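Local coordinates for protein aminoglycoside 3'-phosphotransferase AphA1-IAB (Acinetobacter baumannii, PDB 4GKH) that phosphorylates kanamycin and related aminoglycosides on the 3'-hydroxyl at the expense of a nucleoside triphosphate, making its bacterial host resistant to these antibiotics, at residues K261-F264 and H265-L268; Y45-P48 and N49-E52; D169-N172 and G173-V176. All coordinates share one frame; numbering follows the deposited sequence.

Contact 1 (K261-F264 and H265-L268)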
ATOM      1  N   LYS A 261       9.824  -4.977 -16.313  1.00 37.20           N
ATOM      2  CA  LYS A 261       9.044  -4.049 -15.510  1.00 35.29           C
ATOM      3  C   LYS A 261       8.763  -4.638 -14.139  1.00 38.11           C
ATOM      4  O   LYS A 261       8.728  -3.925 -13.140  1.00 33.13           O
ATOM      5  CB  LYS A 261       7.730  -3.656 -16.207  1.00 34.72           C
ATOM      6  CG  LYS A 261       7.930  -2.761 -17.421  1.00 39.29           C
ATOM      7  CD  LYS A 261       6.745  -1.808 -17.622  1.00 41.83           C
ATOM      8  CE  LYS A 261       5.536  -2.477 -18.189  1.00 60.22           C
ATOM      9  NZ  LYS A 261       4.584  -1.445 -18.679  1.00 54.87           N
ATOM     10  N   LEU A 262       8.586  -5.953 -14.089  1.00 36.92           N
ATOM     11  CA  LEU A 262       8.384  -6.614 -12.809  1.00 27.70           C
ATOM     12  C   LEU A 262       9.621  -6.394 -11.916  1.00 33.31           C
ATOM     13  O   LEU A 262       9.517  -5.940 -10.765  1.00 33.94           O
ATOM     14  CB  LEU A 262       8.158  -8.115 -13.042  1.00 34.36           C
ATOM     15  CG  LEU A 262       7.841  -9.010 -11.843  1.00 43.41           C
ATOM     16  CD1 LEU A 262       6.680  -8.461 -11.067  1.00 35.20           C
ATOM     17  CD2 LEU A 262       7.538 -10.438 -12.313  1.00 51.61           C
ATOM     18  N   GLN A 263      10.784  -6.694 -12.469  1.00 36.38           N
ATOM     19  CA  GLN A 263      12.032  -6.614 -11.718  1.00 30.40           C
ATOM     20  C   GLN A 263      12.302  -5.176 -11.299  1.00 33.76           C
ATOM     21  O   GLN A 263      12.677  -4.910 -10.148  1.00 36.82           O
ATOM     22  CB  GLN A 263      13.184  -7.137 -12.573  1.00 39.72           C
ATOM     23  CG  GLN A 263      14.541  -7.014 -11.919  1.00 53.41           C
ATOM     24  CD  GLN A 263      14.840  -8.154 -10.967  1.00 83.35           C
ATOM     25  OE1 GLN A 263      13.936  -8.730 -10.356  1.00 61.67           O
ATOM     26  NE2 GLN A 263      16.120  -8.494 -10.843  1.00 90.27           N
ATOM     27  N   PHE A 264      12.104  -4.241 -12.222  1.00 29.39           N
ATOM     28  CA  PHE A 264      12.275  -2.843 -11.861  1.00 29.71           C
ATOM     29  C   PHE A 264      11.460  -2.436 -10.632  1.00 38.32           C
ATOM     30  O   PHE A 264      11.988  -1.819  -9.708  1.00 30.32           O
ATOM     31  CB  PHE A 264      12.005  -1.873 -13.021  1.00 32.58           C
ATOM     32  CG  PHE A 264      12.041  -0.432 -12.587  1.00 29.13           C
ATOM     33  CD1 PHE A 264      13.254   0.232 -12.476  1.00 35.03           C
ATOM     34  CD2 PHE A 264      10.869   0.229 -12.217  1.00 33.36           C
ATOM     35  CE1 PHE A 264      13.302   1.558 -12.054  1.00 30.37           C
ATOM     36  CE2 PHE A 264      10.914   1.549 -11.775  1.00 38.45           C
ATOM     37  CZ  PHE A 264      12.136   2.208 -11.697  1.00 34.47           C
ATOM     38  N   HIS A 265      10.178  -2.775 -10.608  1.00 32.36           N
ATOM     39  CA  HIS A 265       9.327  -2.327  -9.521  1.00 26.93           C
ATOM     40  C   HIS A 265       9.602  -3.031  -8.199  1.00 29.44           C
ATOM     41  O   HIS A 265       9.454  -2.432  -7.130  1.00 33.46           O
ATOM     42  CB  HIS A 265       7.841  -2.394  -9.914  1.00 32.95           C
ATOM     43  CG  HIS A 265       7.446  -1.345 -10.908  1.00 29.97           C
ATOM     44  ND1 HIS A 265       7.511  -1.549 -12.272  1.00 28.95           N
ATOM     45  CD2 HIS A 265       7.049  -0.060 -10.737  1.00 36.49           C
ATOM     46  CE1 HIS A 265       7.136  -0.444 -12.897  1.00 38.03           C
ATOM     47  NE2 HIS A 265       6.850   0.473 -11.988  1.00 35.97           N
ATOM     48  N   LEU A 266      10.022  -4.292  -8.276  1.00 33.41           N
ATOM     49  CA  LEU A 266      10.474  -5.028  -7.093  1.00 28.12           C
ATOM     50  C   LEU A 266      11.710  -4.351  -6.506  1.00 32.53           C
ATOM     51  O   LEU A 266      11.832  -4.169  -5.294  1.00 33.53           O
ATOM     52  CB  LEU A 266      10.831  -6.460  -7.476  1.00 26.46           C
ATOM     53  CG  LEU A 266       9.634  -7.341  -7.832  1.00 41.90           C
ATOM     54  CD1 LEU A 266      10.100  -8.678  -8.388  1.00 41.87           C
ATOM     55  CD2 LEU A 266       8.791  -7.530  -6.595  1.00 45.19           C
HETATM   56  N   MSE A 267      12.638  -3.991  -7.375  1.00 29.81           N
HETATM   57  CA  MSE A 267      13.852  -3.352  -6.901  1.00 31.21           C
HETATM   58  C   MSE A 267      13.539  -1.970  -6.315  1.00 31.35           C
HETATM   59  O   MSE A 267      14.088  -1.579  -5.285  1.00 32.19           O
HETATM   60  CB  MSE A 267      14.892  -3.288  -8.018  1.00 30.69           C
HETATM   61  CG  MSE A 267      15.425  -4.664  -8.428  1.00 30.86           C
HETATM   62 SE   MSE A 267      16.800  -4.540  -9.761  0.64 37.74          SE
HETATM   63  CE  MSE A 267      18.300  -4.286  -8.572  1.00 36.75           C
ATOM     64  N   LEU A 268      12.618  -1.248  -6.935  1.00 30.75           N
ATOM     65  CA  LEU A 268      12.284   0.089  -6.428  1.00 28.82           C
ATOM     66  C   LEU A 268      11.679   0.010  -5.035  1.00 35.09           C
ATOM     67  O   LEU A 268      11.963   0.844  -4.170  1.00 29.94           O
ATOM     68  CB  LEU A 268      11.342   0.816  -7.389  1.00 26.90           C
ATOM     69  CG  LEU A 268      10.935   2.261  -7.067  1.00 32.09           C
ATOM     70  CD1 LEU A 268      12.149   3.182  -7.074  1.00 33.18           C
ATOM     71  CD2 LEU A 268       9.907   2.731  -8.086  1.00 32.23           C
TER

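Contact 2 (Y45-P48 and N49-E52)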
ATOM      1  N   TYR A  45     -11.317   1.387  20.514  1.00 39.98           N
ATOM      2  CA  TYR A  45     -12.285   0.299  20.540  1.00 39.83           C
ATOM      3  C   TYR A  45     -12.956   0.250  21.907  1.00 49.12           C
ATOM      4  O   TYR A  45     -12.634   1.045  22.796  1.00 43.11           O
ATOM      5  CB  TYR A  45     -11.586  -1.045  20.257  1.00 43.98           C
ATOM      6  CG  TYR A  45     -10.663  -1.483  21.383  1.00 41.00           C
ATOM      7  CD1 TYR A  45      -9.406  -0.895  21.556  1.00 39.57           C
ATOM      8  CD2 TYR A  45     -11.051  -2.474  22.282  1.00 46.32           C
ATOM      9  CE1 TYR A  45      -8.561  -1.286  22.607  1.00 42.79           C
ATOM     10  CE2 TYR A  45     -10.218  -2.868  23.326  1.00 57.46           C
ATOM     11  CZ  TYR A  45      -8.978  -2.276  23.481  1.00 51.43           C
ATOM     12  OH  TYR A  45      -8.162  -2.670  24.519  1.00 53.55           O
ATOM     13  N   GLY A  46     -13.879  -0.690  22.076  1.00 49.99           N
ATOM     14  CA  GLY A  46     -14.470  -0.942  23.379  1.00 45.29           C
ATOM     15  C   GLY A  46     -15.485   0.094  23.825  1.00 59.06           C
ATOM     16  O   GLY A  46     -15.873   0.118  24.992  1.00 64.22           O
ATOM     17  N   LYS A  47     -15.917   0.958  22.909  1.00 44.08           N
ATOM     18  CA  LYS A  47     -16.933   1.952  23.252  1.00 63.62           C
ATOM     19  C   LYS A  47     -18.319   1.436  22.903  1.00 45.24           C
ATOM     20  O   LYS A  47     -18.599   1.152  21.735  1.00 56.78           O
ATOM     21  CB  LYS A  47     -16.681   3.281  22.533  1.00 54.30           C
ATOM     22  CG  LYS A  47     -17.646   4.394  22.942  1.00 65.47           C
ATOM     23  CD  LYS A  47     -17.315   5.708  22.233  1.00 55.42           C
ATOM     24  CE  LYS A  47     -18.280   6.822  22.632  1.00 57.59           C
ATOM     25  NZ  LYS A  47     -17.953   8.073  21.893  1.00 61.98           N
ATOM     26  N   PRO A  48     -19.187   1.297  23.918  1.00 59.34           N
ATOM     27  CA  PRO A  48     -20.557   0.834  23.679  1.00 55.64           C
ATOM     28  C   PRO A  48     -21.276   1.677  22.619  1.00 55.63           C
ATOM     29  O   PRO A  48     -21.172   2.903  22.627  1.00 65.57           O
ATOM     30  CB  PRO A  48     -21.222   0.998  25.052  1.00 62.05           C
ATOM     31  CG  PRO A  48     -20.105   0.841  26.024  1.00 64.11           C
ATOM     32  CD  PRO A  48     -18.913   1.491  25.354  1.00 62.41           C
ATOM     33  N   ASN A  49     -21.968   1.011  21.702  1.00 81.34           N
ATOM     34  CA  ASN A  49     -22.731   1.685  20.654  1.00 56.10           C
ATOM     35  C   ASN A  49     -21.899   2.582  19.747  1.00 74.38           C
ATOM     36  O   ASN A  49     -22.411   3.548  19.185  1.00 58.56           O
ATOM     37  CB  ASN A  49     -23.884   2.488  21.267  1.00 73.36           C
ATOM     38  CG  ASN A  49     -24.815   1.626  22.095  1.00 99.48           C
ATOM     39  OD1 ASN A  49     -25.277   0.573  21.643  1.00 71.57           O
ATOM     40  ND2 ASN A  49     -25.089   2.065  23.323  1.00 75.66           N
ATOM     41  N   ALA A  50     -20.615   2.263  19.605  1.00 54.87           N
ATOM     42  CA  ALA A  50     -19.738   3.040  18.741  1.00 55.56           C
ATOM     43  C   ALA A  50     -18.799   2.122  17.963  1.00 62.81           C
ATOM     44  O   ALA A  50     -18.386   1.079  18.474  1.00 60.10           O
ATOM     45  CB  ALA A  50     -18.946   4.045  19.561  1.00 57.85           C
ATOM     46  N   PRO A  51     -18.463   2.508  16.718  1.00 41.76           N
ATOM     47  CA  PRO A  51     -17.570   1.709  15.872  1.00 47.70           C
ATOM     48  C   PRO A  51     -16.121   1.767  16.343  1.00 47.56           C
ATOM     49  O   PRO A  51     -15.748   2.665  17.098  1.00 48.21           O
ATOM     50  CB  PRO A  51     -17.679   2.402  14.510  1.00 45.29           C
ATOM     51  CG  PRO A  51     -17.996   3.810  14.844  1.00 54.96           C
ATOM     52  CD  PRO A  51     -18.922   3.724  16.023  1.00 60.17           C
ATOM     53  N   GLU A  52     -15.313   0.819  15.889  1.00 45.95           N
ATOM     54  CA  GLU A  52     -13.867   0.887  16.081  1.00 40.88           C
ATOM     55  C   GLU A  52     -13.282   1.946  15.136  1.00 35.55           C
ATOM     56  O   GLU A  52     -13.763   2.109  14.016  1.00 35.98           O
ATOM     57  CB  GLU A  52     -13.265  -0.486  15.789  1.00 41.19           C
ATOM     58  CG  GLU A  52     -11.757  -0.571  15.904  1.00 44.52           C
ATOM     59  CD  GLU A  52     -11.220  -1.920  15.445  1.00 50.73           C
ATOM     60  OE1 GLU A  52     -11.225  -2.181  14.225  1.00 52.86           O
ATOM     61  OE2 GLU A  52     -10.805  -2.720  16.305  1.00 51.81           O
TER
HETATM   62  O   HOH W   1     -15.797   0.865  19.968  1.00 45.29           O

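Contact 3 (D169-N172 and G173-V176)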
ATOM      1  N   ASP A 169      14.986 -12.034  -1.334  1.00 37.97           N
ATOM      2  CA  ASP A 169      16.030 -13.056  -1.277  1.00 51.62           C
ATOM      3  C   ASP A 169      17.086 -12.895  -2.368  1.00 36.67           C
ATOM      4  O   ASP A 169      18.271 -13.152  -2.130  1.00 41.43           O
ATOM      5  CB  ASP A 169      15.426 -14.465  -1.329  1.00 53.14           C
ATOM      6  CG  ASP A 169      14.732 -14.855  -0.035  1.00 84.32           C
ATOM      7  OD1 ASP A 169      15.137 -14.345   1.030  1.00 57.05           O
ATOM      8  OD2 ASP A 169      13.786 -15.679  -0.083  1.00 89.56           O
ATOM      9  N   GLU A 170      16.658 -12.487  -3.566  1.00 39.87           N
ATOM     10  CA  GLU A 170      17.584 -12.244  -4.676  1.00 42.31           C
ATOM     11  C   GLU A 170      18.686 -11.265  -4.288  1.00 46.63           C
ATOM     12  O   GLU A 170      19.809 -11.365  -4.780  1.00 49.24           O
ATOM     13  CB  GLU A 170      16.860 -11.670  -5.897  1.00 55.32           C
ATOM     14  CG  GLU A 170      15.767 -12.541  -6.463  1.00 92.50           C
ATOM     15  CD  GLU A 170      14.414 -12.233  -5.857  1.00 78.08           C
ATOM     16  OE1 GLU A 170      13.572 -11.634  -6.563  1.00 84.68           O
ATOM     17  OE2 GLU A 170      14.197 -12.585  -4.675  1.00 48.65           O
ATOM     18  N   ARG A 171      18.358 -10.317  -3.414  1.00 42.43           N
ATOM     19  CA  ARG A 171      19.308  -9.256  -3.042  1.00 39.26           C
ATOM     20  C   ARG A 171      19.744  -9.292  -1.574  1.00 44.06           C
ATOM     21  O   ARG A 171      20.079  -8.265  -0.976  1.00 40.90           O
ATOM     22  CB  ARG A 171      18.712  -7.887  -3.377  1.00 36.50           C
ATOM     23  CG  ARG A 171      18.472  -7.687  -4.865  1.00 48.65           C
ATOM     24  CD  ARG A 171      17.546  -6.510  -5.143  1.00 33.48           C
ATOM     25  NE  ARG A 171      16.138  -6.830  -4.922  1.00 37.79           N
ATOM     26  CZ  ARG A 171      15.384  -7.494  -5.788  1.00 41.72           C
ATOM     27  NH1 ARG A 171      15.903  -7.915  -6.938  1.00 38.14           N
ATOM     28  NH2 ARG A 171      14.114  -7.735  -5.508  1.00 38.32           N
ATOM     29  N   ASN A 172      19.750 -10.481  -0.993  1.00 43.08           N
ATOM     30  CA  ASN A 172      20.100 -10.608   0.404  1.00 44.10           C
ATOM     31  C   ASN A 172      21.581 -10.305   0.589  1.00 40.24           C
ATOM     32  O   ASN A 172      22.431 -10.933  -0.049  1.00 44.38           O
ATOM     33  CB  ASN A 172      19.771 -12.015   0.901  1.00 63.93           C
ATOM     34  CG  ASN A 172      20.014 -12.175   2.380  1.00 57.98           C
ATOM     35  OD1 ASN A 172      21.066 -12.655   2.796  1.00 74.05           O
ATOM     36  ND2 ASN A 172      19.044 -11.766   3.186  1.00 63.84           N
ATOM     37  N   GLY A 173      21.889  -9.332   1.440  1.00 48.09           N
ATOM     38  CA  GLY A 173      23.276  -8.987   1.709  1.00 47.89           C
ATOM     39  C   GLY A 173      23.853  -7.967   0.740  1.00 46.64           C
ATOM     40  O   GLY A 173      25.007  -7.565   0.864  1.00 49.60           O
ATOM     41  N   TRP A 174      23.053  -7.542  -0.236  1.00 38.86           N
ATOM     42  CA  TRP A 174      23.483  -6.507  -1.168  1.00 48.01           C
ATOM     43  C   TRP A 174      23.611  -5.162  -0.456  1.00 43.16           C
ATOM     44  O   TRP A 174      22.705  -4.761   0.278  1.00 42.84           O
ATOM     45  CB  TRP A 174      22.465  -6.358  -2.313  1.00 41.88           C
ATOM     46  CG  TRP A 174      22.526  -7.444  -3.354  1.00 39.36           C
ATOM     47  CD1 TRP A 174      22.866  -8.760  -3.162  1.00 39.49           C
ATOM     48  CD2 TRP A 174      22.247  -7.302  -4.752  1.00 55.74           C
ATOM     49  NE1 TRP A 174      22.815  -9.437  -4.357  1.00 51.26           N
ATOM     50  CE2 TRP A 174      22.438  -8.568  -5.347  1.00 57.91           C
ATOM     51  CE3 TRP A 174      21.859  -6.227  -5.558  1.00 45.08           C
ATOM     52  CZ2 TRP A 174      22.251  -8.787  -6.711  1.00 51.96           C
ATOM     53  CZ3 TRP A 174      21.674  -6.446  -6.912  1.00 49.14           C
ATOM     54  CH2 TRP A 174      21.867  -7.719  -7.475  1.00 50.18           C
ATOM     55  N   PRO A 175      24.718  -4.440  -0.693  1.00 38.76           N
ATOM     56  CA  PRO A 175      24.741  -3.044  -0.232  1.00 41.58           C
ATOM     57  C   PRO A 175      23.647  -2.261  -0.940  1.00 43.69           C
ATOM     58  O   PRO A 175      23.401  -2.527  -2.116  1.00 39.50           O
ATOM     59  CB  PRO A 175      26.107  -2.547  -0.702  1.00 43.02           C
ATOM     60  CG  PRO A 175      26.950  -3.800  -0.829  1.00 60.54           C
ATOM     61  CD  PRO A 175      25.993  -4.852  -1.303  1.00 45.79           C
ATOM     62  N   VAL A 176      22.994  -1.331  -0.249  1.00 39.59           N
ATOM     63  CA  VAL A 176      21.947  -0.525  -0.870  1.00 35.83           C
ATOM     64  C   VAL A 176      22.436   0.133  -2.171  1.00 38.68           C
ATOM     65  O   VAL A 176      21.692   0.205  -3.152  1.00 37.34           O
ATOM     66  CB  VAL A 176      21.352   0.530   0.103  1.00 39.16           C
ATOM     67  CG1 VAL A 176      22.440   1.458   0.626  1.00 60.92           C
ATOM     68  CG2 VAL A 176      20.229   1.322  -0.560  1.00 35.38           C
TER
HETATM   69  O   HOH W   2      22.997 -12.225  -4.594  1.00 63.50           O

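Contact 1 (K261-F264 and H265-L268)
H265 to L268 return their backbone N-H groups to the carbonyls of K261 to F264, one alpha-helical turn within helix 259-269 in the helical part of this protein-kinase-like fold. L266 N to L262 O and M267 N to Q263 O follow the regular pattern of a donor four residues on from its acceptor. K261 O is gripped twice: H265 N lies 3.1 Å from K261 O, and the imidazole bends back to set H265 ND1 2.8 Å from K261 O. The two donors arrive from opposite faces of the carbonyl plane, while the oxygen stays near the plane of the imidazole. CG of H265 stands beside its own backbone N (chi1 -72°), which turns the ring toward the preceding turn, and the bond to K261 O then fixes its rotation. F264 differs, with CG trans to its backbone N (chi1 174°), and brings a ring edge over the imidazole: CD2 of F264 sits above the centre of the H265 face in a T-shaped pair, planes at 90°. Beyond it, CE2 of F264 touches CD2 of L268 at 4.0 Å, the two side chains running alongside each other. On another side of the helix L262 CG meets L266 CD1, and the selenium of M267, a selenomethionine, rests on the aliphatic part of Q263. Helices 146-158 and 176-184 cover F264 and L268, F189 makes a further edge-to-face pair with F264, and helix 227-237 packs on H265. The ammonium of K261 pairs with D225, K261 NZ to D225 OD2 in a salt bridge.

Contact 2 (Y45-P48 and N49-E52)
K47 and A50 meet at the mouth of a type II beta turn, K47 to A50, in the beta hairpin of strands 40-45 and 53-59, part of the five-stranded antiparallel sheet of this kinase-like fold. A50 N donates to K47 O at 3.1 Å; the bond is bent, 135° at the hydrogen, and the donor stands above the carbonyl plane. On the side-chain level the methyl of A50 lies against the lysine stem, with A50 CB 3.5 Å from K47 CD and slightly farther from CB and CG of K47. That stem is stretched out fully, every torsion from chi1 (-175°) onward near 180°, and therefore runs past the methyl as a straight rod. P48 and N49 form the two corners. The positive phi of N49 (59°) is what the third position of a type II turn requires, and its CB is pressed against the P48 carbonyl. Residues 45-48 and 49-52 run in nearly opposite directions, and a water bridges them: it accepts from K47 N at 2.9 Å and lies 3.0 Å from A50 O, to which it can donate. Farther along, Y45 and E52 approach loosely, Y45 CB being 4.4 Å from E52 OE2. R43 ties these two together from outside, forming a salt bridge with E52 and a cation-pi contact with the Y45 ring. Y27 lies against both K47 and A50 and hydrogen-bonds through its hydroxyl to P51 O. The extended lysine is held at its far end as well, where K47 NZ hydrogen-bonds to the carbonyl oxygen of Y25.

Contact 3 (D169-N172 and G173-V176)
R171 and W174 make the close part of this contact, the indole lying over the arginine's backbone and the root of its side chain. The CA of R171 sits 3.6 Å from the centroid of the five-membered ring, 9° off the ring normal, a CH-pi contact square over the face. CG of R171 lies over the same indole nearer the rim, 3.8 Å from W174 CE3. With CG beside the backbone N (chi1 -76°), the tryptophan swings its ring back over the chain it has just left. Beyond CG the arginine turns off: its guanidinium stands almost perpendicular to the indole and forms salt bridges with D168 and E270, while its side chain also packs on helix 259-269. Underneath lies a type II beta turn, R171 to W174, closed by W174 N to R171 O at 3.1 Å, with the nitrogen well above the carbonyl plane. G173 takes the third position with phi 87°, the positive phi that position of a type II turn calls for. The turn delivers the chain to helix 176-184, with P175 as N-cap residue. The outer side is looser: N172 and G173 are exposed at the turn's corners. There a water lying in the indole plane accepts from W174 NE1 at 2.8 Å, and gives a weak bond to E170 O, 3.3 Å from the same water.

Overall arrangement
Contacts 1 and 3 are neighbours, centres 14 Å apart on one side of the chain's centre, and they touch: M267 CG of contact 1 comes within 3.6 Å of R171 NH1 of contact 3, so the guanidinium of R171 packs against helix 259-269. Both stand near the bound kanamycin, the R171 side chain about 6 Å and the L266 side chain about 7 Å from it, and the L266 side chain is about 10 Å from that of D199, the probable proton acceptor. Contact 2 lies across the molecule, its centre 42 Å from that of contact 1 and 45 Å from that of contact 3; its E52 side chain is about 5 Å from the pyrazolopyrimidine inhibitor.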